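Side-chain contacts in putative sporulation-specific glycosylase YdhD (Bacillus subtilis subsp. subtilis str. 168, PDB 3CZ8), which probably hydrolyses glycosidic bonds in a cell-wall or chitin-like polysaccharide during sporulation, this chain being its family 18 glycosyl hydrolase domain: residues 53-56 / 57-61; 60-64 / 65-69; 131-134 / 135-139. The protein carries 1 engineered substitution. All coordinates share one frame; numbering follows the deposited sequence.

Contact 1: 53-56 / 57-61; sequences LNDA and AAIET
D55, the last loop residue, meets I59 in the first turn of helix 56-64, where the chain enters a helix of the glycosyl hydrolase 18 TIM barrel. The two side chains run alongside each other. The methyl CD1 of I59 does the touching: it sits 3.6 Å from D55 CG and is also in contact with both carboxylate oxygens. The CG1 of I59 stands beside its own backbone N (chi1 -63°), and with chi2 extended (161°) CD1 comes alongside the D55 carboxylate. On the backbone, I59 N donates to D55 O at 2.8 Å. One residue on, the bond from E60 N to A56 O is weak.

The carboxylate is held from outside the turn. D55 OD1 takes hydrogen bonds from Y41 and Y112, and OD2 forms a salt bridge with R110 of helix 93-110. R110 also touches the side chains of A56 and I59. With an alanine here in place of I59, a gap would probably open beside the D55 carboxylate and R110 would lose part of its apolar contact.

A water bridges the loop and the helix, donating to N54 O and accepting from A58 N at 3.0 Å. Further along, A57 O receives two donors from T61, on opposite faces of its carbonyl plane: the backbone N at 3.1 Å and the hydroxyl OG1 at 2.6 Å.

Contact 2: 60-64 / 65-69; sequences ETTWQ and RRVTP
T62 and W63 offer their carbonyls to the chain that turns back from the end of the helix, where R66 takes positive phi (64°) and makes a Schellman motif. R66 N donates to W63 O at 3.0 Å, and V67 N reaches T62 O in a weak bond of 3.4 Å. R65 N also donates to T62 O, at 3.1 Å.

The turn brings P69 against one face of the W63 indole. P69 CD lies over the centre of the six-membered ring, 3.5 Å from its centroid, a CH-pi contact. P69 CG covers the same face nearer the pyrrole side, 3.5 Å from W63 NE1. That nitrogen donates to G111 O, which helps fix the ring's rotation.

This is the helix-to-strand turn of the beta-alpha-beta unit made by strand 35-42, helix 56-64 and strand 68-77. T62 CB and CG2 touch the returning chain. CG2 lies anti to the backbone N and packs 3.8 Å from V67 CG1, while OG1 (chi1 -48°) bonds back to A58 O. T62 CB meets P69 CB at 3.9 Å. I36 of strand 35-42 touches T62, R65 and V67.

R65 bends at chi3 and crosses T61 at a slant, its CD passing T61 CG2 at 4.0 Å. The edge of its guanidinium comes to T62 CA.

Contact 3: 131-134 / 135-139; sequences TGFL and RQLRD
L134 O accepts from R138 N at 2.8 Å, the shortest of the four i to i+4 backbone bonds that cross from 135-139 to 131-134 in this stretch of alpha helix. The others run from R135 N to T131 O, from Q136 N to G132 O and from L137 N to F133 O.

F133 and L137 are one turn apart, and both leave the helix on one flank. The far end of the ring makes the contact: F133 CZ is 4.2 Å from the methyl CD2 of L137, which approaches obliquely. Both residues place CG anti to the backbone N (chi1 160° for F133 and -172° for L137), which brings F133 CZ up to L137 CD2. L137 CB also packs 3.4 Å from F133 O.

The R138 side chain turns to helix 168-174, where its NE donates to V174 O.

The helix belongs to the beta-alpha-beta unit of strand 114-118, helix 127-143 and strand 147-153. F133 packs on R96, L99 and V100 of helix 93-110, and L137 on I103 of that helix. L137 also touches L148 of strand 147-153. L134 meets I150 of the same strand, along with I171 and V174 of helix 168-174.

In the fold
Along the chain, contact 1 comes first. It closes the step from the loop after strand 35-42 into helix 56-64. Contact 2 follows on the same helix, shares E60 and T61 with it, and closes the turn into strand 68-77. The two touch where P69 CG packs on I59 O. Together they hold both ends of helix 56-64 in the beta-alpha-beta unit of strands 35-42 and 68-77. Contact 3 comes later in series, within helix 127-143, which links strands 114-118 and 147-153. Its centre is about 26 Å from the centres of the other two, and it touches neither. No contact nests in or crosses another. Helix 93-110 packs against contacts 1 and 3. All three lie away from the predicted proton donor, E120.

Contact 1: 53-56 / 57-61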
# COMPACT_ATOMS: atom_id res chain seq x y z
N LEU A 53 13.40 15.27 -1.51
CA LEU A 53 13.13 13.86 -1.27
C LEU A 53 14.41 13.03 -1.28
O LEU A 53 15.42 13.44 -1.85
CB LEU A 53 12.19 13.29 -2.33
CG LEU A 53 10.73 13.72 -2.45
CD1 LEU A 53 10.11 12.91 -3.57
CD2 LEU A 53 9.96 13.51 -1.16
N ASN A 54 14.33 11.87 -0.64
CA ASN A 54 15.36 10.85 -0.78
C ASN A 54 15.01 10.01 -1.99
O ASN A 54 14.59 8.86 -1.87
CB ASN A 54 15.46 10.01 0.49
CG ASN A 54 16.74 9.19 0.56
OD1 ASN A 54 17.83 9.69 0.25
ND2 ASN A 54 16.62 7.94 0.97
N ASP A 55 15.20 10.59 -3.18
CA ASP A 55 14.71 10.00 -4.42
C ASP A 55 15.81 9.45 -5.33
O ASP A 55 15.51 8.72 -6.28
CB ASP A 55 13.81 10.99 -5.18
CG ASP A 55 14.49 12.33 -5.48
OD1 ASP A 55 13.82 13.19 -6.10
OD2 ASP A 55 15.67 12.54 -5.13
N ALA A 56 17.06 9.79 -5.02
CA ALA A 56 18.22 9.44 -5.83
C ALA A 56 18.33 7.95 -6.16
O ALA A 56 18.64 7.58 -7.30
CB ALA A 56 19.51 9.93 -5.17
N ALA A 57 18.04 7.10 -5.18
CA ALA A 57 18.05 5.66 -5.37
C ALA A 57 16.89 5.21 -6.26
O ALA A 57 17.07 4.36 -7.13
CB ALA A 57 18.00 4.94 -4.02
N ALA A 58 15.72 5.80 -6.05
CA ALA A 58 14.51 5.46 -6.81
C ALA A 58 14.57 5.89 -8.28
O ALA A 58 14.10 5.16 -9.16
CB ALA A 58 13.27 6.05 -6.13
N ILE A 59 15.16 7.05 -8.53
CA ILE A 59 15.37 7.56 -9.89
C ILE A 59 16.30 6.63 -10.69
O ILE A 59 15.96 6.22 -11.81
CB ILE A 59 15.93 9.01 -9.88
CG1 ILE A 59 14.92 9.97 -9.25
CG2 ILE A 59 16.28 9.49 -11.30
CD1 ILE A 59 15.52 11.28 -8.78
N GLU A 60 17.43 6.28 -10.08
CA GLU A 60 18.46 5.42 -10.69
C GLU A 60 17.92 4.02 -11.01
O GLU A 60 18.21 3.47 -12.08
CB GLU A 60 19.68 5.32 -9.77
CG GLU A 60 20.92 4.69 -10.42
CD GLU A 60 22.02 4.33 -9.41
OE1 GLU A 60 22.33 5.16 -8.53
OE2 GLU A 60 22.57 3.22 -9.51
N THR A 61 17.13 3.47 -10.09
CA THR A 61 16.52 2.15 -10.25
C THR A 61 15.50 2.13 -11.38
O THR A 61 15.46 1.19 -12.17
CB THR A 61 15.86 1.68 -8.92
OG1 THR A 61 16.79 1.85 -7.84
CG2 THR A 61 15.44 0.21 -9.00
O HOH W 1 15.30 6.87 -3.23

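Contact 2: 60-64 / 65-69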
# COMPACT_ATOMS: atom_id res chain seq x y z
N GLU A 60 17.43 6.28 -10.08
CA GLU A 60 18.46 5.42 -10.69
C GLU A 60 17.92 4.02 -11.01
O GLU A 60 18.21 3.47 -12.08
CB GLU A 60 19.68 5.32 -9.77
CG GLU A 60 20.92 4.69 -10.42
CD GLU A 60 22.02 4.33 -9.41
OE1 GLU A 60 22.33 5.16 -8.53
OE2 GLU A 60 22.57 3.22 -9.51
N THR A 61 17.13 3.47 -10.09
CA THR A 61 16.52 2.15 -10.25
C THR A 61 15.50 2.13 -11.38
O THR A 61 15.46 1.19 -12.17
CB THR A 61 15.86 1.68 -8.92
OG1 THR A 61 16.79 1.85 -7.84
CG2 THR A 61 15.44 0.21 -9.00
N THR A 62 14.68 3.19 -11.47
CA THR A 62 13.65 3.31 -12.50
C THR A 62 14.27 3.38 -13.91
O THR A 62 13.83 2.65 -14.81
CB THR A 62 12.72 4.54 -12.26
OG1 THR A 62 12.28 4.56 -10.90
CG2 THR A 62 11.50 4.49 -13.16
N TRP A 63 15.29 4.22 -14.07
CA TRP A 63 16.01 4.34 -15.34
C TRP A 63 16.58 3.01 -15.82
O TRP A 63 16.42 2.65 -16.99
CB TRP A 63 17.16 5.35 -15.23
CG TRP A 63 16.78 6.80 -15.34
CD1 TRP A 63 17.06 7.79 -14.44
CD2 TRP A 63 16.09 7.44 -16.43
NE1 TRP A 63 16.57 9.00 -14.89
CE2 TRP A 63 15.99 8.81 -16.12
CE3 TRP A 63 15.55 6.98 -17.65
CZ2 TRP A 63 15.36 9.73 -16.96
CZ3 TRP A 63 14.92 7.90 -18.49
CH2 TRP A 63 14.84 9.26 -18.14
N GLN A 64 17.22 2.28 -14.91
CA GLN A 64 17.82 0.97 -15.19
C GLN A 64 16.81 -0.09 -15.61
O GLN A 64 17.16 -1.06 -16.29
CB GLN A 64 18.62 0.48 -13.97
CG GLN A 64 19.98 1.16 -13.80
CD GLN A 64 20.50 1.10 -12.38
OE1 GLN A 64 19.90 0.49 -11.49
NE2 GLN A 64 21.64 1.75 -12.14
N ARG A 65 15.55 0.10 -15.23
CA ARG A 65 14.46 -0.81 -15.59
C ARG A 65 13.79 -0.44 -16.92
O ARG A 65 12.83 -1.11 -17.34
CB ARG A 65 13.44 -0.87 -14.45
CG ARG A 65 13.91 -1.69 -13.25
CD ARG A 65 13.17 -1.35 -11.95
NE ARG A 65 11.73 -1.61 -12.02
CZ ARG A 65 10.79 -0.66 -12.02
NH1 ARG A 65 11.13 0.62 -11.93
NH2 ARG A 65 9.51 -1.00 -12.09
N ARG A 66 14.31 0.60 -17.58
CA ARG A 66 13.82 1.12 -18.87
C ARG A 66 12.39 1.67 -18.78
O ARG A 66 11.53 1.41 -19.63
CB ARG A 66 13.98 0.09 -20.01
CG ARG A 66 15.43 -0.23 -20.35
CD ARG A 66 15.55 -1.03 -21.65
NE ARG A 66 15.12 -0.25 -22.81
CZ ARG A 66 15.10 -0.71 -24.06
NH1 ARG A 66 14.69 0.09 -25.05
NH2 ARG A 66 15.48 -1.95 -24.34
N VAL A 67 12.16 2.44 -17.72
CA VAL A 67 10.88 3.08 -17.42
C VAL A 67 11.24 4.52 -17.06
O VAL A 67 12.30 4.75 -16.47
CB VAL A 67 10.16 2.31 -16.26
CG1 VAL A 67 9.01 3.09 -15.68
CG2 VAL A 67 9.65 0.95 -16.74
N THR A 68 10.40 5.49 -17.42
CA THR A 68 10.69 6.90 -17.14
C THR A 68 10.30 7.33 -15.72
O THR A 68 9.14 7.24 -15.35
CB THR A 68 9.98 7.86 -18.14
OG1 THR A 68 10.14 7.37 -19.48
CG2 THR A 68 10.55 9.27 -18.05
N PRO A 69 11.28 7.79 -14.91
CA PRO A 69 10.91 8.38 -13.63
C PRO A 69 10.41 9.82 -13.76
O PRO A 69 11.10 10.68 -14.31
CB PRO A 69 12.21 8.32 -12.82
CG PRO A 69 13.29 8.34 -13.84
CD PRO A 69 12.74 7.77 -15.12

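Contact 3: 131-134 / 135-139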
# COMPACT_ATOMS: atom_id res chain seq x y z
N THR A 131 -3.91 26.68 -17.36
CA THR A 131 -3.53 26.31 -18.72
C THR A 131 -2.28 27.07 -19.19
O THR A 131 -1.37 26.47 -19.76
CB THR A 131 -4.70 26.55 -19.70
OG1 THR A 131 -5.87 25.88 -19.20
CG2 THR A 131 -4.38 26.02 -21.10
N GLY A 132 -2.26 28.38 -18.92
CA GLY A 132 -1.12 29.24 -19.25
C GLY A 132 0.16 28.83 -18.54
O GLY A 132 1.23 28.81 -19.16
N PHE A 133 0.05 28.50 -17.26
CA PHE A 133 1.18 27.98 -16.49
C PHE A 133 1.74 26.69 -17.10
O PHE A 133 2.95 26.51 -17.18
CB PHE A 133 0.78 27.75 -15.02
CG PHE A 133 1.70 26.81 -14.28
CD1 PHE A 133 2.95 27.23 -13.85
CD2 PHE A 133 1.31 25.50 -14.03
CE1 PHE A 133 3.80 26.36 -13.19
CE2 PHE A 133 2.16 24.62 -13.36
CZ PHE A 133 3.40 25.05 -12.95
N LEU A 134 0.83 25.81 -17.53
CA LEU A 134 1.19 24.53 -18.12
C LEU A 134 1.81 24.69 -19.52
O LEU A 134 2.66 23.89 -19.90
CB LEU A 134 -0.01 23.60 -18.17
CG LEU A 134 -0.55 23.08 -16.83
CD1 LEU A 134 -1.88 22.45 -17.07
CD2 LEU A 134 0.39 22.11 -16.13
N ARG A 135 1.36 25.71 -20.25
CA ARG A 135 2.00 26.09 -21.52
C ARG A 135 3.42 26.61 -21.29
O ARG A 135 4.33 26.26 -22.03
CB ARG A 135 1.16 27.14 -22.27
CG ARG A 135 1.87 27.76 -23.49
CD ARG A 135 0.92 28.50 -24.42
NE ARG A 135 0.33 27.60 -25.41
CZ ARG A 135 -0.95 27.26 -25.45
NH1 ARG A 135 -1.39 26.43 -26.40
NH2 ARG A 135 -1.81 27.74 -24.55
N GLN A 136 3.60 27.41 -20.24
CA GLN A 136 4.91 27.96 -19.92
C GLN A 136 5.84 26.84 -19.46
O GLN A 136 7.04 26.85 -19.75
CB GLN A 136 4.80 29.05 -18.85
CG GLN A 136 5.90 30.10 -18.94
CD GLN A 136 6.11 30.89 -17.66
OE1 GLN A 136 7.24 31.03 -17.20
NE2 GLN A 136 5.03 31.42 -17.09
N LEU A 137 5.27 25.86 -18.77
CA LEU A 137 5.99 24.67 -18.34
C LEU A 137 6.32 23.72 -19.49
O LEU A 137 7.43 23.18 -19.52
CB LEU A 137 5.23 23.95 -17.22
CG LEU A 137 5.94 22.80 -16.51
CD1 LEU A 137 7.24 23.24 -15.83
CD2 LEU A 137 5.00 22.14 -15.51
N ARG A 138 5.39 23.47 -20.39
CA ARG A 138 5.71 22.74 -21.58
C ARG A 138 6.89 23.29 -22.37
O ARG A 138 7.76 22.56 -22.72
CB ARG A 138 4.49 22.55 -22.43
CG ARG A 138 4.76 22.25 -23.84
CD ARG A 138 5.19 20.84 -24.05
NE ARG A 138 4.07 20.07 -24.48
CZ ARG A 138 4.08 19.20 -25.46
NH1 ARG A 138 2.99 18.56 -25.77
NH2 ARG A 138 5.17 18.98 -26.12
N ASP A 139 6.91 24.59 -22.62
CA ASP A 139 7.94 25.21 -23.39
C ASP A 139 9.29 24.97 -22.79
O ASP A 139 10.19 24.61 -23.49
CB ASP A 139 7.72 26.71 -23.49
CG ASP A 139 6.65 27.07 -24.44
OD1 ASP A 139 6.26 28.23 -24.46
OD2 ASP A 139 6.18 26.22 -25.17